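Local coordinates for leukotriene A-4 hydrolase (Saccharomyces cerevisiae, PDB 2XQ0), which removes N-terminal residues from small peptides as a zinc-dependent aminopeptidase of the M1 family and also has weak epoxide hydrolase activity in vitro, at residues 409-412 / 413-417; 330-333 / 334-337; 283-286 / 287-290; 229-232 / 233-237. One frame throughout, in Å; residues are numbered along the deposited sequence.

Contact 1: 409-412 / 413-417; sequences EFDP and FIRHY
Arg415 folds back along helix 407-420 over the turn that carries Asp411. Its CB lies 3.8 Å from Asp411 O; CG, CD and NE follow past that same oxygen, CD coming within 3.6 Å of Asp411 O, and the guanidinium then turns one face to Asp411 CB, which lies toward its rim. With CG anti to the carbonyl carbon (chi1 -79°) and a bend at chi2, the chain heads back toward the preceding turn. NH1 stays 4.1 Å from Asp411 OD2, which lies well out of the guanidinium plane, so probably only charge attraction acts there. NE is instead taken by the carbonyl of Ile253, and an alanine here would probably leave that carbonyl without this donor and the turn at Asp411 without its aliphatic cover. The backbone bond from Arg415 N to Asp411 O is 3.1 Å, part of the i to i+4 packing along one kinked helix of the M1 peptidase region, away from the active site. On the apolar side, Ile414 CD1 meets Phe410 CD2 at 3.8 Å, and Phe413 CD2 reaches Phe410 CE1, the two rings inclined by 31°. Pro412 has no N-H to give, which suits the kink. Helix 428-438 packs on Phe413, while helix 321-339 receives Ile414 and sends Arg333 to Asp411.

Contact 2: 330-333 / 334-337; sequences LERR and IIGA
Four successive i to i+4 bonds, from Ile334 N to Leu330 O (3.0 Å) through Ala337 N to Arg333 O (2.9 Å), tie these turns into regular alpha helix. The first two donors lie in the carbonyl planes of their acceptors, whereas Gly336 N is tilted 34° from that of Arg332. Side chains meet backbone more than one another: Ile334 CG1 lies 3.5 Å from Leu330 O, and Ile335 CG2 comes to 3.4 Å from Glu331 O. Ile335 CG1 sits between its own backbone N and carbonyl carbon (chi1 81°), a crowded position that brings it 3.5 Å from Arg332 O. Gly336 offers no side chain where a CB would come tightly against Arg332 O. This is helix 321-339, which in the M1 peptidase fold follows the HExxH helix and also supplies the zinc ligand Glu324. From it Glu331 OE1 accepts a hydrogen bond from ND1 of the zinc ligand His301, a second-shell contact that would orient the imidazole and perhaps polarise it. Arg332, extended, has its NE bonded to Ser347 OG and forms a salt bridge with Glu391, and it makes a cation-pi contact with Phe394. Arg333 instead bends at chi2 and chi3, carrying NH1 to Asp411 and Tyr329 OH. The branched Ile334 packs against Phe246 and Ala250 of helix 243-253.

Contact 3: 283-286 / 287-290; sequences FATP and TLLA. Unlike the reference sequence in segment 287-290: Leu289 (reference Ile).
Thr287 OG1 donates to Thr285 OG1 across 2.8 Å, joining two hydroxyls two residues apart round the turn that follows strand 282-284. Thr285 reaches this bond because its hydroxyl is anti to the backbone N (chi1 177°), while Thr287 turns its own back over the turn with chi1 62°. The same rotation of Thr285 directs its methyl CG2 to Leu288, 3.6 Å from CG, so one beta-branched residue serves a polar and an apolar neighbour at once. Thr285 O accepts from Leu288 N, although the placing of that nitrogen is less sure. Pro286 O receives Leu289 N at 2.9 Å; this donor stands 54° out of the carbonyl plane, as the tight winding of a 3-10 turn permits. Pro286 has no N-H to satisfy and its ring restricts phi, which fits the start of such a turn. Further on, Ala290 N is bonded to Glu238 OE2, and Thr287 O takes a weak bond from Asn295 ND2. A valine in place of Thr285 would probably deprive the Thr287 hydroxyl of its acceptor and set it free to turn. Ala284 CB meets Leu288 CD1 at 4.1 Å. Backbone bonds of Ala284 to Leu265 and of Phe283 to Met276 place the strand between 264-266 and 275-276, and Thr285 goes on to bond Gly274 of the substrate site. Beyond it, Leu288 packs on Val298 and Ile299 of helix 297-311, the helix bearing the HExxH residues, and Leu289 rests on helix 229-239.

Contact 4: 229-232 / 233-237; sequences PFRL and KDCQW
Pro229 O is joined to Lys233 N through a water that donates to the carbonyl at 2.7 Å and accepts from the amide. A second water does the same between Phe230 O and Asp234 N, giving Phe230 O a bond of 2.9 Å. Thus two i to i+4 links run through solvent here, though Pro229 O also accepts a direct i to i+3 bond from Leu232 N. The Phe230 ring lies alongside Arg231, and its CZ sits over the centre of one face of the Arg231 guanidinium, 3.5 Å above the plane. At Arg231 the direct alpha-helical pattern takes over: Cys235 N donates to Arg231 O at 3.0 Å, nearly along the C=O axis. The residues belong to helix 229-239, which comes after strand 223-227 of the mixed five-stranded sheet. Arg231 CG, anti to the backbone N at chi1 178°, lies 3.3 Å from Cys235 SG. Bends at chi2 and chi3 then lead the guanidinium to a salt bridge with Asp269, so the long chain combines an apolar stem with a distant charge. Leu232 O accepts from Gln236 N, while its side chain packs on Ala217 and Thr227 of the sheet. On the flank, Lys233 NZ donates to Gln236 OE1 at 3.0 Å, and Gln236 NE2 reaches Pro218 O.

How the contacts relate
Along the chain the order is contact 4, contact 3, contact 2, contact 1, each closing before the next opens. Contacts 4 and 3 have centres 11 Å apart and touch where Leu289 CD2 meets Cys235 SG at 3.2 Å, setting helix 229-239 against the turn after strand 282-284. Contacts 2 and 1, centres 15 Å apart, are joined by the salt bridge from Arg333 NH1 to Asp411 OD1, 2.7 Å, which ties helix 321-339 to helix 407-420. Between these pairs, contacts 3 and 2 come no nearer than about 10 Å between nearest atoms. Contacts 1 to 3 share the M1 peptidase family region, and contacts 2 and 3 approach its zinc and substrate sites from different secondary-structure elements.

Contact 1: 409-412 / 413-417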
loop_
_atom_site.group_PDB
_atom_site.type_symbol
_atom_site.label_atom_id
_atom_site.label_comp_id
_atom_site.label_asym_id
_atom_site.label_seq_id
_atom_site.Cartn_x
_atom_site.Cartn_y
_atom_site.Cartn_z
ATOM N N GLU A 409 -2.116 28.683 3.929
ATOM C CA GLU A 409 -2.300 29.134 2.547
ATOM C C GLU A 409 -2.626 27.983 1.590
ATOM O O GLU A 409 -3.265 28.174 0.547
ATOM C CB GLU A 409 -1.027 29.832 2.056
ATOM C CG GLU A 409 -0.720 31.136 2.764
ATOM C CD GLU A 409 -1.746 32.214 2.458
ATOM O OE1 GLU A 409 -2.326 32.767 3.415
ATOM O OE2 GLU A 409 -1.982 32.501 1.262
ATOM N N PHE A 410 -2.176 26.788 1.945
ATOM C CA PHE A 410 -2.261 25.639 1.050
ATOM C C PHE A 410 -3.565 24.876 1.265
ATOM O O PHE A 410 -4.134 24.314 0.334
ATOM C CB PHE A 410 -1.045 24.735 1.301
ATOM C CG PHE A 410 -0.795 23.710 0.230
ATOM C CD1 PHE A 410 -0.691 24.080 -1.109
ATOM C CD2 PHE A 410 -0.624 22.373 0.563
ATOM C CE1 PHE A 410 -0.443 23.128 -2.088
ATOM C CE2 PHE A 410 -0.384 21.430 -0.414
ATOM C CZ PHE A 410 -0.292 21.811 -1.742
ATOM N N ASP A 411 -4.044 24.861 2.501
ATOM C CA ASP A 411 -5.227 24.076 2.827
ATOM C C ASP A 411 -6.467 24.445 2.002
ATOM O O ASP A 411 -7.269 23.564 1.667
ATOM C CB ASP A 411 -5.515 24.104 4.332
ATOM C CG ASP A 411 -4.548 23.225 5.128
ATOM O OD1 ASP A 411 -3.553 22.753 4.532
ATOM O OD2 ASP A 411 -4.781 23.002 6.342
ATOM N N PRO A 412 -6.630 25.733 1.658
ATOM C CA PRO A 412 -7.745 26.088 0.768
ATOM C C PRO A 412 -7.626 25.415 -0.597
ATOM O O PRO A 412 -8.635 24.981 -1.158
ATOM C CB PRO A 412 -7.600 27.601 0.619
ATOM C CG PRO A 412 -6.965 28.026 1.902
ATOM C CD PRO A 412 -5.999 26.930 2.244
ATOM N N PHE A 413 -6.411 25.329 -1.126
ATOM C CA PHE A 413 -6.199 24.595 -2.375
ATOM C C PHE A 413 -6.550 23.105 -2.229
ATOM O O PHE A 413 -7.212 22.521 -3.082
ATOM C CB PHE A 413 -4.761 24.721 -2.872
ATOM C CG PHE A 413 -4.451 23.799 -4.028
ATOM C CD1 PHE A 413 -4.963 24.058 -5.293
ATOM C CD2 PHE A 413 -3.681 22.653 -3.840
ATOM C CE1 PHE A 413 -4.700 23.198 -6.362
ATOM C CE2 PHE A 413 -3.411 21.794 -4.896
ATOM C CZ PHE A 413 -3.921 22.079 -6.170
ATOM N N ILE A 414 -6.077 22.492 -1.153
ATOM C CA ILE A 414 -6.344 21.080 -0.894
ATOM C C ILE A 414 -7.851 20.787 -0.933
ATOM O O ILE A 414 -8.306 19.844 -1.586
ATOM C CB ILE A 414 -5.758 20.686 0.465
ATOM C CG1 ILE A 414 -4.231 20.757 0.410
ATOM C CG2 ILE A 414 -6.227 19.310 0.897
ATOM C CD1 ILE A 414 -3.580 20.385 1.736
ATOM N N ARG A 415 -8.627 21.608 -0.241
ATOM C CA ARG A 415 -10.073 21.445 -0.256
ATOM C C ARG A 415 -10.645 21.642 -1.657
ATOM O O ARG A 415 -11.576 20.944 -2.052
ATOM C CB ARG A 415 -10.729 22.438 0.699
ATOM C CG ARG A 415 -10.640 22.005 2.145
ATOM C CD ARG A 415 -10.578 23.199 3.069
ATOM N NE ARG A 415 -9.936 22.825 4.321
ATOM C CZ ARG A 415 -9.472 23.692 5.206
ATOM N NH1 ARG A 415 -8.904 23.250 6.321
ATOM N NH2 ARG A 415 -9.580 24.994 4.975
ATOM N N HIS A 416 -10.106 22.610 -2.394
ATOM C CA HIS A 416 -10.628 22.924 -3.720
ATOM C C HIS A 416 -10.370 21.745 -4.643
ATOM O O HIS A 416 -11.269 21.282 -5.359
ATOM C CB HIS A 416 -9.945 24.176 -4.272
ATOM C CG HIS A 416 -10.380 24.536 -5.654
ATOM N ND1 HIS A 416 -9.638 24.226 -6.773
ATOM C CD2 HIS A 416 -11.487 25.172 -6.101
ATOM C CE1 HIS A 416 -10.266 24.661 -7.850
ATOM N NE2 HIS A 416 -11.391 25.237 -7.470
ATOM N N TYR A 417 -9.128 21.273 -4.609
ATOM C CA TYR A 417 -8.685 20.127 -5.389
ATOM C C TYR A 417 -9.566 18.901 -5.159
ATOM O O TYR A 417 -10.107 18.354 -6.115
ATOM C CB TYR A 417 -7.214 19.822 -5.069
ATOM C CG TYR A 417 -6.655 18.556 -5.693
ATOM C CD1 TYR A 417 -6.324 18.505 -7.046
ATOM C CD2 TYR A 417 -6.430 17.422 -4.925
ATOM C CE1 TYR A 417 -5.799 17.348 -7.619
ATOM C CE2 TYR A 417 -5.917 16.250 -5.492
ATOM C CZ TYR A 417 -5.601 16.226 -6.848
ATOM O OH TYR A 417 -5.078 15.080 -7.435
#

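Contact 2: 330-333 / 334-337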
loop_
_atom_site.group_PDB
_atom_site.type_symbol
_atom_site.label_atom_id
_atom_site.label_comp_id
_atom_site.label_asym_id
_atom_site.label_seq_id
_atom_site.Cartn_x
_atom_site.Cartn_y
_atom_site.Cartn_z
ATOM N N LEU A 330 -0.942 13.877 3.087
ATOM C CA LEU A 330 -2.079 13.973 4.001
ATOM C C LEU A 330 -1.883 13.218 5.328
ATOM O O LEU A 330 -2.184 13.745 6.381
ATOM C CB LEU A 330 -3.370 13.528 3.310
ATOM C CG LEU A 330 -3.803 14.466 2.177
ATOM C CD1 LEU A 330 -4.962 13.855 1.369
ATOM C CD2 LEU A 330 -4.164 15.864 2.720
ATOM N N GLU A 331 -1.373 11.992 5.256
ATOM C CA GLU A 331 -1.039 11.172 6.419
ATOM C C GLU A 331 -0.165 11.961 7.391
ATOM O O GLU A 331 -0.435 12.017 8.591
ATOM C CB GLU A 331 -0.268 9.933 5.942
ATOM C CG GLU A 331 0.361 9.052 7.030
ATOM C CD GLU A 331 1.325 8.013 6.438
ATOM O OE1 GLU A 331 1.487 7.951 5.185
ATOM O OE2 GLU A 331 1.927 7.254 7.233
ATOM N N ARG A 332 0.894 12.567 6.862
ATOM C CA ARG A 332 1.811 13.348 7.672
ATOM C C ARG A 332 1.184 14.640 8.214
ATOM O O ARG A 332 1.537 15.071 9.296
ATOM C CB ARG A 332 3.145 13.561 6.972
ATOM C CG ARG A 332 3.907 12.240 6.832
ATOM C CD ARG A 332 5.217 12.376 6.125
ATOM N NE ARG A 332 5.834 11.059 6.029
ATOM C CZ ARG A 332 6.657 10.677 5.060
ATOM N NH1 ARG A 332 6.980 11.514 4.078
ATOM N NH2 ARG A 332 7.137 9.447 5.067
ATOM N N ARG A 333 0.230 15.227 7.501
ATOM C CA ARG A 333 -0.552 16.332 8.088
ATOM C C ARG A 333 -1.396 15.848 9.302
ATOM O O ARG A 333 -1.520 16.543 10.319
ATOM C CB ARG A 333 -1.449 16.980 7.023
ATOM C CG ARG A 333 -0.697 17.798 5.961
ATOM C CD ARG A 333 -0.045 19.076 6.541
ATOM N NE ARG A 333 -1.039 19.889 7.245
ATOM C CZ ARG A 333 -1.862 20.740 6.640
ATOM N NH1 ARG A 333 -1.808 20.919 5.323
ATOM N NH2 ARG A 333 -2.744 21.413 7.353
ATOM N N ILE A 334 -1.971 14.652 9.203
ATOM C CA ILE A 334 -2.776 14.112 10.305
ATOM C C ILE A 334 -1.917 13.924 11.550
ATOM O O ILE A 334 -2.245 14.430 12.627
ATOM C CB ILE A 334 -3.478 12.799 9.915
ATOM C CG1 ILE A 334 -4.579 13.088 8.885
ATOM C CG2 ILE A 334 -4.069 12.103 11.125
ATOM C CD1 ILE A 334 -5.008 11.850 8.087
ATOM N N ILE A 335 -0.790 13.235 11.405
ATOM C CA ILE A 335 0.046 12.978 12.556
ATOM C C ILE A 335 0.672 14.272 13.067
ATOM O O ILE A 335 0.933 14.420 14.257
ATOM C CB ILE A 335 1.149 11.894 12.285
ATOM C CG1 ILE A 335 2.351 12.484 11.565
ATOM C CG2 ILE A 335 0.566 10.674 11.562
ATOM C CD1 ILE A 335 3.407 11.445 11.164
ATOM N N GLY A 336 0.905 15.220 12.173
ATOM C CA GLY A 336 1.447 16.498 12.596
ATOM C C GLY A 336 0.427 17.270 13.408
ATOM O O GLY A 336 0.768 17.936 14.383
ATOM N N ALA A 337 -0.837 17.174 13.018
ATOM C CA ALA A 337 -1.881 17.917 13.708
ATOM C C ALA A 337 -2.107 17.332 15.097
ATOM O O ALA A 337 -2.480 18.043 16.021
ATOM C CB ALA A 337 -3.154 17.886 12.920
#

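Contact 3: 283-286 / 287-290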
loop_
_atom_site.group_PDB
_atom_site.type_symbol
_atom_site.label_atom_id
_atom_site.label_comp_id
_atom_site.label_asym_id
_atom_site.label_seq_id
_atom_site.Cartn_x
_atom_site.Cartn_y
_atom_site.Cartn_z
ATOM N N PHE A 283 -7.962 -3.092 4.603
ATOM C CA PHE A 283 -7.341 -4.371 4.894
ATOM C C PHE A 283 -6.059 -4.046 5.620
ATOM O O PHE A 283 -5.289 -3.205 5.169
ATOM C CB PHE A 283 -7.023 -5.150 3.617
ATOM C CG PHE A 283 -8.196 -5.861 3.015
ATOM C CD1 PHE A 283 -9.477 -5.343 3.111
ATOM C CD2 PHE A 283 -8.008 -7.048 2.317
ATOM C CE1 PHE A 283 -10.560 -6.004 2.544
ATOM C CE2 PHE A 283 -9.082 -7.714 1.746
ATOM C CZ PHE A 283 -10.363 -7.191 1.862
ATOM N N ALA A 284 -5.836 -4.681 6.766
ATOM C CA ALA A 284 -4.650 -4.382 7.563
ATOM C C ALA A 284 -3.860 -5.638 7.959
ATOM O O ALA A 284 -4.441 -6.706 8.148
ATOM C CB ALA A 284 -5.045 -3.582 8.802
ATOM N N THR A 285 -2.535 -5.499 8.057
ATOM C CA THR A 285 -1.643 -6.553 8.553
ATOM C C THR A 285 -1.796 -6.680 10.071
ATOM O O THR A 285 -1.900 -5.676 10.781
ATOM C CB THR A 285 -0.153 -6.246 8.198
ATOM O OG1 THR A 285 0.716 -7.238 8.756
ATOM C CG2 THR A 285 0.268 -4.863 8.708
ATOM N N PRO A 286 -1.832 -7.917 10.574
ATOM C CA PRO A 286 -1.879 -8.151 12.025
ATOM C C PRO A 286 -0.608 -7.683 12.720
ATOM O O PRO A 286 -0.601 -7.537 13.937
ATOM C CB PRO A 286 -1.983 -9.675 12.148
ATOM C CG PRO A 286 -2.192 -10.194 10.781
ATOM C CD PRO A 286 -1.781 -9.165 9.796
ATOM N N THR A 287 0.460 -7.462 11.958
ATOM C CA THR A 287 1.690 -6.964 12.557
ATOM C C THR A 287 1.505 -5.515 12.975
ATOM O O THR A 287 2.417 -4.910 13.503
ATOM C CB THR A 287 2.911 -7.076 11.621
ATOM O OG1 THR A 287 2.704 -6.276 10.453
ATOM C CG2 THR A 287 3.152 -8.536 11.210
ATOM N N LEU A 288 0.324 -4.954 12.732
ATOM C CA LEU A 288 0.043 -3.624 13.248
ATOM C C LEU A 288 -0.206 -3.709 14.748
ATOM O O LEU A 288 -0.057 -2.720 15.461
ATOM C CB LEU A 288 -1.183 -2.989 12.572
ATOM C CG LEU A 288 -1.051 -2.482 11.133
ATOM C CD1 LEU A 288 -2.148 -1.465 10.837
ATOM C CD2 LEU A 288 0.324 -1.862 10.931
ATOM N N LEU A 289 -0.593 -4.887 15.225
ATOM C CA LEU A 289 -0.874 -5.056 16.637
ATOM C C LEU A 289 0.401 -5.244 17.441
ATOM O O LEU A 289 1.066 -6.282 17.347
ATOM C CB LEU A 289 -1.814 -6.232 16.879
ATOM C CG LEU A 289 -3.281 -5.822 16.864
ATOM C CD1 LEU A 289 -3.684 -5.348 15.470
ATOM C CD2 LEU A 289 -4.135 -6.979 17.335
ATOM N N ALA A 290 0.718 -4.240 18.254
ATOM C CA ALA A 290 1.931 -4.247 19.051
ATOM C C ALA A 290 1.608 -4.234 20.547
ATOM O O ALA A 290 2.503 -4.341 21.388
ATOM C CB ALA A 290 2.798 -3.055 18.678
#

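Contact 4: 229-232 / 233-237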
loop_
_atom_site.group_PDB
_atom_site.type_symbol
_atom_site.label_atom_id
_atom_site.label_comp_id
_atom_site.label_asym_id
_atom_site.label_seq_id
_atom_site.Cartn_x
_atom_site.Cartn_y
_atom_site.Cartn_z
ATOM N N PRO A 229 -11.620 -14.438 15.766
ATOM C CA PRO A 229 -12.007 -14.303 17.177
ATOM C C PRO A 229 -10.819 -14.247 18.151
ATOM O O PRO A 229 -10.838 -13.432 19.078
ATOM C CB PRO A 229 -12.863 -15.546 17.423
ATOM C CG PRO A 229 -13.472 -15.843 16.053
ATOM C CD PRO A 229 -12.403 -15.471 15.058
ATOM N N PHE A 230 -9.792 -15.066 17.937
ATOM C CA PHE A 230 -8.716 -15.168 18.921
ATOM C C PHE A 230 -7.984 -13.842 19.112
ATOM O O PHE A 230 -7.405 -13.577 20.176
ATOM C CB PHE A 230 -7.729 -16.286 18.561
ATOM C CG PHE A 230 -6.726 -15.903 17.511
ATOM C CD1 PHE A 230 -5.506 -15.338 17.873
ATOM C CD2 PHE A 230 -6.996 -16.108 16.165
ATOM C CE1 PHE A 230 -4.577 -14.982 16.907
ATOM C CE2 PHE A 230 -6.070 -15.755 15.192
ATOM C CZ PHE A 230 -4.862 -15.185 15.560
ATOM N N ARG A 231 -8.039 -13.002 18.086
ATOM C CA ARG A 231 -7.291 -11.750 18.068
ATOM C C ARG A 231 -8.208 -10.535 18.222
ATOM O O ARG A 231 -7.741 -9.392 18.303
ATOM C CB ARG A 231 -6.529 -11.656 16.740
ATOM C CG ARG A 231 -5.745 -10.380 16.545
ATOM C CD ARG A 231 -4.480 -10.655 15.762
ATOM N NE ARG A 231 -4.762 -11.352 14.515
ATOM C CZ ARG A 231 -3.906 -12.177 13.922
ATOM N NH1 ARG A 231 -2.718 -12.411 14.472
ATOM N NH2 ARG A 231 -4.235 -12.762 12.780
ATOM N N LEU A 232 -9.511 -10.785 18.270
ATOM C CA LEU A 232 -10.508 -9.707 18.230
ATOM C C LEU A 232 -10.328 -8.632 19.297
ATOM O O LEU A 232 -10.270 -7.441 18.991
ATOM C CB LEU A 232 -11.925 -10.284 18.271
ATOM C CG LEU A 232 -13.037 -9.234 18.248
ATOM C CD1 LEU A 232 -13.133 -8.573 16.875
ATOM C CD2 LEU A 232 -14.370 -9.869 18.634
ATOM N N LYS A 233 -10.227 -9.029 20.559
ATOM C CA LYS A 233 -10.105 -8.030 21.608
ATOM C C LYS A 233 -8.767 -7.297 21.574
ATOM O O LYS A 233 -8.707 -6.117 21.880
ATOM C CB LYS A 233 -10.387 -8.638 22.988
ATOM C CG LYS A 233 -11.833 -9.052 23.152
ATOM C CD LYS A 233 -12.762 -7.834 23.248
ATOM C CE LYS A 233 -14.187 -8.178 22.785
ATOM N NZ LYS A 233 -15.105 -7.025 23.039
ATOM N N ASP A 234 -7.696 -7.967 21.165
ATOM C CA ASP A 234 -6.423 -7.268 21.032
ATOM C C ASP A 234 -6.536 -6.167 19.972
ATOM O O ASP A 234 -5.997 -5.065 20.135
ATOM C CB ASP A 234 -5.298 -8.227 20.636
ATOM C CG ASP A 234 -4.877 -9.152 21.771
ATOM O OD1 ASP A 234 -5.084 -8.794 22.943
ATOM O OD2 ASP A 234 -4.330 -10.241 21.488
ATOM N N CYS A 235 -7.215 -6.477 18.875
ATOM C CA CYS A 235 -7.366 -5.519 17.777
ATOM C C CYS A 235 -8.217 -4.350 18.229
ATOM O O CYS A 235 -7.908 -3.203 17.953
ATOM C CB CYS A 235 -8.024 -6.199 16.581
ATOM S SG CYS A 235 -6.934 -7.367 15.759
ATOM N N GLN A 236 -9.296 -4.651 18.944
ATOM C CA GLN A 236 -10.189 -3.601 19.430
ATOM C C GLN A 236 -9.438 -2.618 20.311
ATOM O O GLN A 236 -9.590 -1.391 20.184
ATOM C CB GLN A 236 -11.391 -4.205 20.167
ATOM C CG GLN A 236 -12.445 -3.183 20.563
ATOM C CD GLN A 236 -13.550 -3.785 21.402
ATOM O OE1 GLN A 236 -13.365 -4.813 22.046
ATOM N NE2 GLN A 236 -14.707 -3.151 21.393
ATOM N N TRP A 237 -8.605 -3.142 21.201
ATOM C CA TRP A 237 -7.880 -2.268 22.108
ATOM C C TRP A 237 -6.901 -1.403 21.320
ATOM O O TRP A 237 -6.703 -0.241 21.631
ATOM C CB TRP A 237 -7.130 -3.076 23.178
ATOM C CG TRP A 237 -6.414 -2.193 24.160
ATOM C CD1 TRP A 237 -6.921 -1.684 25.323
ATOM C CD2 TRP A 237 -5.071 -1.709 24.060
ATOM N NE1 TRP A 237 -5.971 -0.909 25.952
ATOM C CE2 TRP A 237 -4.824 -0.915 25.201
ATOM C CE3 TRP A 237 -4.045 -1.878 23.122
ATOM C CZ2 TRP A 237 -3.602 -0.281 25.419
ATOM C CZ3 TRP A 237 -2.829 -1.246 23.340
ATOM C CH2 TRP A 237 -2.618 -0.460 24.486
HETATM O O HOH W 1 -10.157 -11.855 21.207
HETATM O O HOH W 2 -7.665 -11.038 21.472
#